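Local coordinates for protein glycosyl hydrolase family 26 (Bacteroides ovatus, PDB 4ZXO) that hydrolyses beta-mannans, probably cutting internal beta-1,4-mannosidic bonds of galactomannan as a family 26 glycoside hydrolase, at residues F29-T35 with Y57-F63; Y37-E42 with R302-E306; I276-W282 with Q318-F324. All blocks are in the same frame, centred on the assembly; numbering follows the deposited sequence.

Overall arrangement
All three contacts belong to one TIM barrel and lie on the same side of its centre. Contact 1 pairs the first two barrel strands, 27-32 and 60-64. Contact 2, its centre about 13 Å from that of contact 1, packs the hairpin 37-42 against the loop after the last barrel strand, 295-300; H31 NE2 and N303 OD1, 3.1 Å apart, probably join the two by a hydrogen bond. Contact 3 joins the starts of helices 281-290 and 321-328, about 18 Å (centre to centre) from either other contact, and reaches contact 1 through F29. Along the chain contact 2 interleaves with both others, while contact 1 closes before contact 3 opens; 37-42 on 302-306 brings the barrel's first and last parts together.

Contact 1: F29-T35 with Y57-F63; sequences FGHHDDT and YPGVMSF
Build 29-32 and 60-63 as neighbouring parallel strands, axes 4.7 Å apart at closest and crossing at -22°, with G30 level with V60, H31 with M61 and H32 with S62. F29 (chi1 t) lays CD2 4.1 Å from P58 CB, and its O accepts from V60 N at 3.0 Å. At G30 the CA nears V60 O (3.1 Å) in a CA-H...O contact; a beta carbon here would sit tight against that of V60. H31 N donates to V60 O at 3.2 Å, while S62 N returns a weak bond to H31 O at 3.4 Å. The H31 side chain (t) lies on the M61 face and gives ND1 to D34 OD1 at 2.6 Å, a short His-carboxylate hydrogen bond that spans the type II turn from H31 to D34. On the other face H32 (t) and S62 (p) join through ND1 and OG, 2.8 Å apart, and W301 stacks on the H32 ring. D33, with positive phi (57°), ends the pairing: its N donates to S62 O at 2.7 Å, and its OD1 comes 3.3 Å from F63 CD1. D34 OD2 lies 3.2 Å from P58 CD and bonds to S48. T35 then sets CG2 3.5 Å from M61 CE and 3.9 Å from Y57 CE1. Helix 49-54 packs on H31, D34 and P58, and helix 81-93 on M61 and F63. Two adjacent parallel strands linked through a helix make a beta-alpha-beta crossover, here the first such unit of the TIM barrel of family 26.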
loop_
_atom_site.group_PDB
_atom_site.type_symbol
_atom_site.label_atom_id
_atom_site.label_comp_id
_atom_site.label_asym_id
_atom_site.label_seq_id
_atom_site.Cartn_x
_atom_site.Cartn_y
_atom_site.Cartn_z
ATOM N N PHE A 29 5.034 -8.845 6.659
ATOM C CA PHE A 29 3.590 -8.932 6.710
ATOM C C PHE A 29 2.964 -7.602 7.072
ATOM O O PHE A 29 3.428 -6.944 8.021
ATOM C CB PHE A 29 3.142 -9.968 7.726
ATOM C CG PHE A 29 1.641 -10.171 7.714
ATOM C CD1 PHE A 29 1.029 -10.890 6.674
ATOM C CD2 PHE A 29 0.836 -9.573 8.658
ATOM C CE1 PHE A 29 -0.385 -11.040 6.625
ATOM C CE2 PHE A 29 -0.562 -9.723 8.604
ATOM C CZ PHE A 29 -1.170 -10.459 7.603
ATOM N N GLY A 30 1.870 -7.247 6.370
ATOM C CA GLY A 30 1.234 -5.963 6.513
ATOM C C GLY A 30 -0.261 -6.013 6.818
ATOM O O GLY A 30 -0.958 -6.955 6.424
ATOM N N HIS A 31 -0.754 -4.951 7.450
ATOM C CA HIS A 31 -2.169 -4.806 7.678
ATOM C C HIS A 31 -2.549 -3.320 7.618
ATOM O O HIS A 31 -1.914 -2.472 8.273
ATOM C CB HIS A 31 -2.506 -5.394 9.052
ATOM C CG HIS A 31 -3.984 -5.386 9.383
ATOM N ND1 HIS A 31 -4.452 -5.132 10.660
ATOM C CD2 HIS A 31 -5.078 -5.625 8.617
ATOM C CE1 HIS A 31 -5.777 -5.208 10.669
ATOM N NE2 HIS A 31 -6.185 -5.482 9.429
ATOM N N HIS A 32 -3.601 -3.013 6.887
ATOM C CA HIS A 32 -4.135 -1.660 6.804
ATOM C C HIS A 32 -4.851 -1.253 8.101
ATOM O O HIS A 32 -5.595 -2.030 8.716
ATOM C CB HIS A 32 -5.113 -1.546 5.602
ATOM C CG HIS A 32 -5.459 -0.132 5.244
ATOM N ND1 HIS A 32 -4.623 0.685 4.481
ATOM C CD2 HIS A 32 -6.544 0.624 5.563
ATOM C CE1 HIS A 32 -5.190 1.880 4.347
ATOM N NE2 HIS A 32 -6.370 1.858 4.976
ATOM N N ASP A 33 -4.570 -0.023 8.508
ATOM C CA ASP A 33 -5.173 0.639 9.688
ATOM C C ASP A 33 -4.930 -0.180 10.970
ATOM O O ASP A 33 -5.718 -0.123 11.910
ATOM C CB ASP A 33 -6.673 0.904 9.433
ATOM C CG ASP A 33 -6.894 2.165 8.621
ATOM O OD1 ASP A 33 -5.942 2.982 8.549
ATOM O OD2 ASP A 33 -8.001 2.327 8.054
ATOM N N ASP A 34 -3.804 -0.912 10.999
ATOM C CA ASP A 34 -3.620 -1.927 12.021
ATOM C C ASP A 34 -3.662 -1.393 13.457
ATOM O O ASP A 34 -4.273 -2.022 14.349
ATOM C CB ASP A 34 -2.260 -2.614 11.806
ATOM C CG ASP A 34 -2.077 -3.789 12.766
ATOM O OD1 ASP A 34 -2.840 -4.783 12.646
ATOM O OD2 ASP A 34 -1.213 -3.702 13.664
ATOM N N THR A 35 -3.042 -0.236 13.676
ATOM C CA THR A 35 -3.007 0.347 15.004
ATOM C C THR A 35 -4.004 1.473 15.197
ATOM O O THR A 35 -4.026 2.111 16.268
ATOM C CB THR A 35 -1.599 0.864 15.313
ATOM O OG1 THR A 35 -1.112 1.572 14.147
ATOM C CG2 THR A 35 -0.668 -0.307 15.610
ATOM N N TYR A 57 3.667 -6.890 16.262
ATOM C CA TYR A 57 3.145 -5.968 15.258
ATOM C C TYR A 57 3.532 -6.406 13.815
ATOM O O TYR A 57 4.610 -6.964 13.584
ATOM C CB TYR A 57 3.666 -4.564 15.498
ATOM C CG TYR A 57 3.128 -3.888 16.709
ATOM C CD1 TYR A 57 1.804 -3.444 16.754
ATOM C CD2 TYR A 57 3.937 -3.695 17.830
ATOM C CE1 TYR A 57 1.306 -2.769 17.886
ATOM C CE2 TYR A 57 3.443 -3.048 18.962
ATOM C CZ TYR A 57 2.149 -2.574 18.971
ATOM O OH TYR A 57 1.688 -1.957 20.102
ATOM N N PRO A 58 2.657 -6.145 12.824
ATOM C CA PRO A 58 3.006 -6.454 11.434
ATOM C C PRO A 58 4.229 -5.599 10.988
ATOM O O PRO A 58 4.431 -4.470 11.445
ATOM C CB PRO A 58 1.738 -6.099 10.666
ATOM C CG PRO A 58 1.060 -5.097 11.502
ATOM C CD PRO A 58 1.333 -5.506 12.927
ATOM N N GLY A 59 5.045 -6.173 10.118
ATOM C CA GLY A 59 6.204 -5.477 9.594
ATOM C C GLY A 59 5.830 -4.242 8.785
ATOM O O GLY A 59 6.613 -3.302 8.675
ATOM N N VAL A 60 4.638 -4.248 8.186
ATOM C CA VAL A 60 4.133 -3.086 7.427
ATOM C C VAL A 60 2.787 -2.668 7.984
ATOM O O VAL A 60 1.926 -3.517 8.282
ATOM C CB VAL A 60 3.918 -3.429 5.953
ATOM C CG1 VAL A 60 3.392 -2.205 5.185
ATOM C CG2 VAL A 60 5.212 -3.956 5.279
ATOM N N MET A 61 2.588 -1.365 8.098
ATOM C CA MET A 61 1.252 -0.825 8.363
ATOM C C MET A 61 0.930 0.158 7.287
ATOM O O MET A 61 1.819 0.882 6.823
ATOM C CB MET A 61 1.204 -0.131 9.712
ATOM C CG MET A 61 1.294 -1.134 10.843
ATOM S SD MET A 61 1.360 -0.309 12.439
ATOM C CE MET A 61 1.759 -1.723 13.487
ATOM N N SER A 62 -0.314 0.140 6.821
ATOM C CA SER A 62 -0.724 1.160 5.841
ATOM C C SER A 62 -1.901 1.931 6.379
ATOM O O SER A 62 -2.666 1.462 7.236
ATOM C CB SER A 62 -1.061 0.530 4.446
ATOM O OG SER A 62 -2.080 -0.443 4.542
ATOM N N PHE A 63 -2.058 3.121 5.833
ATOM C CA PHE A 63 -3.144 4.011 6.205
ATOM C C PHE A 63 -3.543 4.762 4.950
ATOM O O PHE A 63 -2.834 4.698 3.950
ATOM C CB PHE A 63 -2.738 4.998 7.332
ATOM C CG PHE A 63 -2.109 4.329 8.543
ATOM C CD1 PHE A 63 -2.905 3.830 9.590
ATOM C CD2 PHE A 63 -0.733 4.178 8.607
ATOM C CE1 PHE A 63 -2.321 3.206 10.661
ATOM C CE2 PHE A 63 -0.105 3.566 9.697
ATOM C CZ PHE A 63 -0.908 3.064 10.731
#

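Contact 2: Y37-E42 with R302-E306; sequences YGIGWE and RNARE
R302 (chi1 p) extends its side chain so that NH1 donates to Y37 OH at 2.9 Å, while NH2 holds E306 OE2 at 2.8 Å. Next, N303 N donates a hydrogen bond to a water (2.8 Å) that also lies 3.2 Å from Y37 O; N303 O lies 3.2 Å from Y37 CD1 at the ring edge and takes a CA-H...O contact from G38 CA (3.4 Å). N303 ND2 bonds D49, while OD1 accepts from the backbone N of Y312 and A313. The partner is a beta-hairpin, strands 37-38 and 41-42 joined by a type II turn from G38 to W41, with G40 at phi 85°; it packs on the loop that follows the last strand of the TIM barrel. A304 O touches I39 CD1 at 3.7 Å. R305 lays its guanidinium flat on the Y37 ring (planes at 3°, centres 4.1 Å apart), a cation-pi stack, and salt-bridges E42, NE to OE1 at 2.9 Å and NH2 to OE2 at 3.0 Å; NH2 also bonds D77 O. E306 OE1 receives R305 NH1 at 3.1 Å.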
loop_
_atom_site.group_PDB
_atom_site.type_symbol
_atom_site.label_atom_id
_atom_site.label_comp_id
_atom_site.label_asym_id
_atom_site.label_seq_id
_atom_site.Cartn_x
_atom_site.Cartn_y
_atom_site.Cartn_z
ATOM N N TYR A 37 -7.573 0.911 14.525
ATOM C CA TYR A 37 -8.814 0.281 15.035
ATOM C C TYR A 37 -8.832 -1.186 14.592
ATOM O O TYR A 37 -7.969 -1.628 13.836
ATOM C CB TYR A 37 -10.071 1.044 14.525
ATOM C CG TYR A 37 -10.107 1.134 13.011
ATOM C CD1 TYR A 37 -10.417 0.012 12.237
ATOM C CD2 TYR A 37 -9.805 2.333 12.359
ATOM C CE1 TYR A 37 -10.455 0.067 10.852
ATOM C CE2 TYR A 37 -9.839 2.417 10.972
ATOM C CZ TYR A 37 -10.126 1.273 10.218
ATOM O OH TYR A 37 -10.084 1.315 8.834
ATOM N N GLY A 38 -9.826 -1.939 15.051
ATOM C CA GLY A 38 -9.993 -3.321 14.642
ATOM C C GLY A 38 -11.364 -3.770 15.075
ATOM O O GLY A 38 -12.232 -2.937 15.417
ATOM N N ILE A 39 -11.603 -5.082 15.054
ATOM C CA ILE A 39 -12.947 -5.554 15.385
ATOM C C ILE A 39 -13.231 -5.288 16.879
ATOM O O ILE A 39 -12.521 -5.766 17.754
ATOM C CB ILE A 39 -13.100 -7.031 15.009
ATOM C CG1 ILE A 39 -12.876 -7.194 13.498
ATOM C CG2 ILE A 39 -14.466 -7.535 15.417
ATOM C CD1 ILE A 39 -13.703 -6.206 12.633
ATOM N N GLY A 40 -14.253 -4.469 17.155
ATOM C CA GLY A 40 -14.615 -4.146 18.518
ATOM C C GLY A 40 -13.873 -3.014 19.215
ATOM O O GLY A 40 -14.132 -2.766 20.408
ATOM N N TRP A 41 -12.967 -2.318 18.515
ATOM C CA TRP A 41 -12.250 -1.232 19.176
ATOM C C TRP A 41 -11.735 -0.173 18.214
ATOM O O TRP A 41 -11.612 -0.396 16.997
ATOM C CB TRP A 41 -11.073 -1.783 20.000
ATOM C CG TRP A 41 -10.020 -2.347 19.104
ATOM C CD1 TRP A 41 -9.995 -3.611 18.569
ATOM C CD2 TRP A 41 -8.847 -1.672 18.621
ATOM N NE1 TRP A 41 -8.865 -3.769 17.809
ATOM C CE2 TRP A 41 -8.155 -2.587 17.803
ATOM C CE3 TRP A 41 -8.293 -0.384 18.832
ATOM C CZ2 TRP A 41 -6.940 -2.257 17.149
ATOM C CZ3 TRP A 41 -7.099 -0.063 18.200
ATOM C CH2 TRP A 41 -6.436 -0.996 17.346
ATOM N N GLU A 42 -11.441 1.009 18.764
ATOM C CA GLU A 42 -10.863 2.098 17.981
ATOM C C GLU A 42 -10.015 2.940 18.910
ATOM O O GLU A 42 -10.493 3.381 19.957
ATOM C CB GLU A 42 -11.943 2.972 17.341
ATOM C CG GLU A 42 -11.342 4.158 16.608
ATOM C CD GLU A 42 -12.336 4.801 15.653
ATOM O OE1 GLU A 42 -13.518 4.388 15.622
ATOM O OE2 GLU A 42 -11.943 5.747 14.943
ATOM N N ARG A 302 -8.114 -3.786 5.893
ATOM C CA ARG A 302 -8.445 -3.339 7.257
ATOM C C ARG A 302 -9.459 -4.194 7.981
ATOM O O ARG A 302 -10.183 -4.973 7.375
ATOM C CB ARG A 302 -8.944 -1.875 7.228
ATOM C CG ARG A 302 -10.299 -1.704 6.566
ATOM C CD ARG A 302 -10.523 -0.269 6.083
ATOM N NE ARG A 302 -11.941 -0.133 5.684
ATOM C CZ ARG A 302 -12.940 0.231 6.506
ATOM N NH1 ARG A 302 -12.710 0.568 7.806
ATOM N NH2 ARG A 302 -14.193 0.222 6.029
ATOM N N ASN A 303 -9.446 -4.083 9.303
ATOM C CA ASN A 303 -10.468 -4.751 10.130
ATOM C C ASN A 303 -11.484 -3.717 10.550
ATOM O O ASN A 303 -11.260 -2.978 11.509
ATOM C CB ASN A 303 -9.809 -5.427 11.344
ATOM C CG ASN A 303 -9.124 -6.737 10.979
ATOM O OD1 ASN A 303 -8.861 -6.995 9.794
ATOM N ND2 ASN A 303 -8.826 -7.560 11.987
ATOM N N ALA A 304 -12.568 -3.589 9.780
ATOM C CA ALA A 304 -13.460 -2.425 9.898
ATOM C C ALA A 304 -14.301 -2.426 11.163
ATOM O O ALA A 304 -15.270 -3.190 11.285
ATOM C CB ALA A 304 -14.380 -2.340 8.660
ATOM N N ARG A 305 -13.987 -1.530 12.064
ATOM C CA ARG A 305 -14.662 -1.474 13.345
ATOM C C ARG A 305 -16.114 -1.161 13.152
ATOM O O ARG A 305 -16.915 -1.581 13.930
ATOM C CB ARG A 305 -13.982 -0.508 14.291
ATOM C CG ARG A 305 -14.322 0.962 14.180
ATOM C CD ARG A 305 -13.719 1.622 12.972
ATOM N NE ARG A 305 -13.469 3.041 13.106
ATOM C CZ ARG A 305 -13.305 3.831 12.068
ATOM N NH1 ARG A 305 -13.400 3.324 10.866
ATOM N NH2 ARG A 305 -13.019 5.074 12.208
ATOM N N GLU A 306 -16.407 -0.461 12.078
ATOM C CA GLU A 306 -17.755 0.039 11.822
ATOM C C GLU A 306 -18.587 -0.935 10.983
ATOM O O GLU A 306 -19.788 -0.693 10.749
ATOM C CB GLU A 306 -17.695 1.422 11.139
ATOM C CG GLU A 306 -17.514 1.397 9.617
ATOM C CD GLU A 306 -16.105 1.236 9.140
ATOM O OE1 GLU A 306 -15.183 0.976 9.940
ATOM O OE2 GLU A 306 -15.914 1.359 7.907
HETATM O O HOH W 1 -7.579 -2.521 10.763
HETATM O O HOH W 2 -16.368 -3.448 15.557
#

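Contact 3: I276-W282 with Q318-F324; sequences IPDSLWW and QVSADDF
W282 (chi1 m) offers the face of its indole to the edge of F324 (chi1 t), their six-membered rings 4.9 Å apart at the centroids and inclined at 75°, a T-shaped pair with W282 CD2 3.6 Å from F324 CD1. F324 CB also sits over the five-membered ring, 3.9 Å from its centroid, as a CH-pi contact. This packs together the N-terminal ends of helices 281-290 and 321-328, the last two that follow strands of the TIM barrel. Each helix is led in by a type I turn, D278 to W281 and Q318 to A321, with L280 and S320 at the N-cap positions; D278 OD1 takes L280 N at 2.9 Å in an Asx turn. The closest backbone pairing is S279 with S320, CA to CA 4.0 Å. From the indole edge, W282 NE1 donates to S320 OG at 2.9 Å, and that hydroxyl donates a hydrogen bond to Q318 OE1 (2.7 Å). Q318 NE2 in turn donates to I276 O at 3.0 Å. D323 (t) brings CB to 3.1 Å from S279 O and bonds T283 through OD1. Between the turns, a water accepts from D323 N at 3.0 Å and lies 2.8 Å from S279 O and 2.9 Å from V319 O.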
loop_
_atom_site.group_PDB
_atom_site.type_symbol
_atom_site.label_atom_id
_atom_site.label_comp_id
_atom_site.label_asym_id
_atom_site.label_seq_id
_atom_site.Cartn_x
_atom_site.Cartn_y
_atom_site.Cartn_z
ATOM N N ILE A 276 -12.291 -13.969 6.585
ATOM C CA ILE A 276 -11.524 -15.225 6.555
ATOM C C ILE A 276 -12.272 -16.441 7.091
ATOM O O ILE A 276 -11.910 -16.992 8.154
ATOM C CB ILE A 276 -10.165 -15.110 7.359
ATOM C CG1 ILE A 276 -9.541 -13.725 7.202
ATOM C CG2 ILE A 276 -9.193 -16.124 6.800
ATOM C CD1 ILE A 276 -9.372 -12.976 8.520
ATOM N N PRO A 277 -13.305 -16.890 6.358
ATOM C CA PRO A 277 -14.153 -17.969 6.888
ATOM C C PRO A 277 -13.445 -19.320 6.829
ATOM O O PRO A 277 -13.945 -20.292 7.400
ATOM C CB PRO A 277 -15.342 -17.993 5.947
ATOM C CG PRO A 277 -15.209 -16.854 5.008
ATOM C CD PRO A 277 -13.856 -16.278 5.133
ATOM N N ASP A 278 -12.342 -19.381 6.072
ATOM C CA ASP A 278 -11.539 -20.583 5.917
ATOM C C ASP A 278 -10.555 -20.613 7.045
ATOM O O ASP A 278 -9.667 -19.748 7.093
ATOM C CB ASP A 278 -10.814 -20.522 4.572
ATOM C CG ASP A 278 -9.857 -21.676 4.324
ATOM O OD1 ASP A 278 -9.654 -22.534 5.198
ATOM O OD2 ASP A 278 -9.292 -21.717 3.195
ATOM N N SER A 279 -10.722 -21.587 7.940
ATOM C CA SER A 279 -9.938 -21.596 9.166
ATOM C C SER A 279 -8.438 -21.873 8.891
ATOM O O SER A 279 -7.570 -21.641 9.789
ATOM C CB SER A 279 -10.513 -22.613 10.122
ATOM O OG SER A 279 -10.293 -23.931 9.650
ATOM N N LEU A 280 -8.130 -22.339 7.673
ATOM C CA LEU A 280 -6.746 -22.662 7.278
ATOM C C LEU A 280 -6.280 -21.777 6.143
ATOM O O LEU A 280 -5.408 -22.171 5.378
ATOM C CB LEU A 280 -6.624 -24.122 6.843
ATOM C CG LEU A 280 -6.944 -25.162 7.922
ATOM C CD1 LEU A 280 -6.850 -26.551 7.359
ATOM C CD2 LEU A 280 -5.968 -25.009 9.070
ATOM N N TRP A 281 -6.846 -20.577 6.037
ATOM C CA TRP A 281 -6.531 -19.747 4.852
ATOM C C TRP A 281 -5.070 -19.373 4.765
ATOM O O TRP A 281 -4.481 -19.395 3.681
ATOM C CB TRP A 281 -7.351 -18.454 4.818
ATOM C CG TRP A 281 -7.232 -17.736 3.503
ATOM C CD1 TRP A 281 -7.773 -18.132 2.315
ATOM C CD2 TRP A 281 -6.545 -16.521 3.247
ATOM N NE1 TRP A 281 -7.454 -17.253 1.331
ATOM C CE2 TRP A 281 -6.696 -16.243 1.870
ATOM C CE3 TRP A 281 -5.783 -15.648 4.040
ATOM C CZ2 TRP A 281 -6.128 -15.118 1.258
ATOM C CZ3 TRP A 281 -5.216 -14.482 3.419
ATOM C CH2 TRP A 281 -5.420 -14.241 2.037
ATOM N N TRP A 282 -4.483 -19.034 5.908
ATOM C CA TRP A 282 -3.122 -18.466 5.931
ATOM C C TRP A 282 -2.060 -19.473 5.488
ATOM O O TRP A 282 -1.241 -19.165 4.610
ATOM C CB TRP A 282 -2.803 -17.947 7.347
ATOM C CG TRP A 282 -3.806 -16.942 7.779
ATOM C CD1 TRP A 282 -4.907 -17.154 8.566
ATOM C CD2 TRP A 282 -3.883 -15.586 7.343
ATOM N NE1 TRP A 282 -5.663 -15.995 8.658
ATOM C CE2 TRP A 282 -5.028 -15.003 7.951
ATOM C CE3 TRP A 282 -3.061 -14.790 6.551
ATOM C CZ2 TRP A 282 -5.414 -13.685 7.724
ATOM C CZ3 TRP A 282 -3.422 -13.464 6.347
ATOM C CH2 TRP A 282 -4.603 -12.930 6.935
ATOM N N GLN A 318 -11.314 -15.447 16.264
ATOM C CA GLN A 318 -11.745 -15.572 14.873
ATOM C C GLN A 318 -11.316 -16.938 14.365
ATOM O O GLN A 318 -10.267 -17.447 14.798
ATOM C CB GLN A 318 -11.153 -14.430 14.029
ATOM C CG GLN A 318 -11.925 -14.148 12.705
ATOM C CD GLN A 318 -11.469 -15.055 11.565
ATOM O OE1 GLN A 318 -10.302 -15.499 11.558
ATOM N NE2 GLN A 318 -12.360 -15.309 10.573
ATOM N N VAL A 319 -12.114 -17.549 13.475
ATOM C CA VAL A 319 -11.892 -18.958 13.133
ATOM C C VAL A 319 -10.541 -19.241 12.522
ATOM O O VAL A 319 -10.041 -20.359 12.678
ATOM C CB VAL A 319 -12.997 -19.529 12.192
ATOM C CG1 VAL A 319 -14.383 -19.531 12.903
ATOM C CG2 VAL A 319 -13.044 -18.836 10.843
ATOM N N SER A 320 -9.903 -18.238 11.889
ATOM C CA SER A 320 -8.596 -18.483 11.270
ATOM C C SER A 320 -7.440 -18.086 12.171
ATOM O O SER A 320 -6.300 -18.177 11.752
ATOM C CB SER A 320 -8.441 -17.740 9.930
ATOM O OG SER A 320 -8.206 -16.323 10.086
ATOM N N ALA A 321 -7.715 -17.698 13.415
ATOM C CA ALA A 321 -6.627 -17.124 14.233
ATOM C C ALA A 321 -5.488 -18.081 14.570
ATOM O O ALA A 321 -4.316 -17.714 14.426
ATOM C CB ALA A 321 -7.188 -16.550 15.516
ATOM N N ASP A 322 -5.810 -19.299 14.979
ATOM C CA ASP A 322 -4.744 -20.252 15.279
ATOM C C ASP A 322 -3.871 -20.492 14.057
ATOM O O ASP A 322 -2.659 -20.582 14.170
ATOM C CB ASP A 322 -5.325 -21.579 15.757
ATOM C CG ASP A 322 -5.921 -21.477 17.138
ATOM O OD1 ASP A 322 -5.587 -20.525 17.860
ATOM O OD2 ASP A 322 -6.710 -22.379 17.505
ATOM N N ASP A 323 -4.485 -20.557 12.878
ATOM C CA ASP A 323 -3.699 -20.809 11.671
ATOM C C ASP A 323 -2.844 -19.582 11.316
ATOM O O ASP A 323 -1.749 -19.726 10.769
ATOM C CB ASP A 323 -4.620 -21.165 10.491
ATOM C CG ASP A 323 -3.841 -21.555 9.260
ATOM O OD1 ASP A 323 -3.155 -22.587 9.314
ATOM O OD2 ASP A 323 -3.949 -20.845 8.229
ATOM N N PHE A 324 -3.359 -18.372 11.572
ATOM C CA PHE A 324 -2.556 -17.177 11.397
ATOM C C PHE A 324 -1.319 -17.225 12.308
ATOM O O PHE A 324 -0.237 -16.784 11.916
ATOM C CB PHE A 324 -3.385 -15.935 11.705
ATOM C CG PHE A 324 -2.620 -14.661 11.514
ATOM C CD1 PHE A 324 -2.366 -14.173 10.234
ATOM C CD2 PHE A 324 -2.098 -13.986 12.602
ATOM C CE1 PHE A 324 -1.655 -12.996 10.050
ATOM C CE2 PHE A 324 -1.344 -12.808 12.427
ATOM C CZ PHE A 324 -1.149 -12.305 11.132
HETATM O O HOH W 3 -7.326 -21.450 12.522
#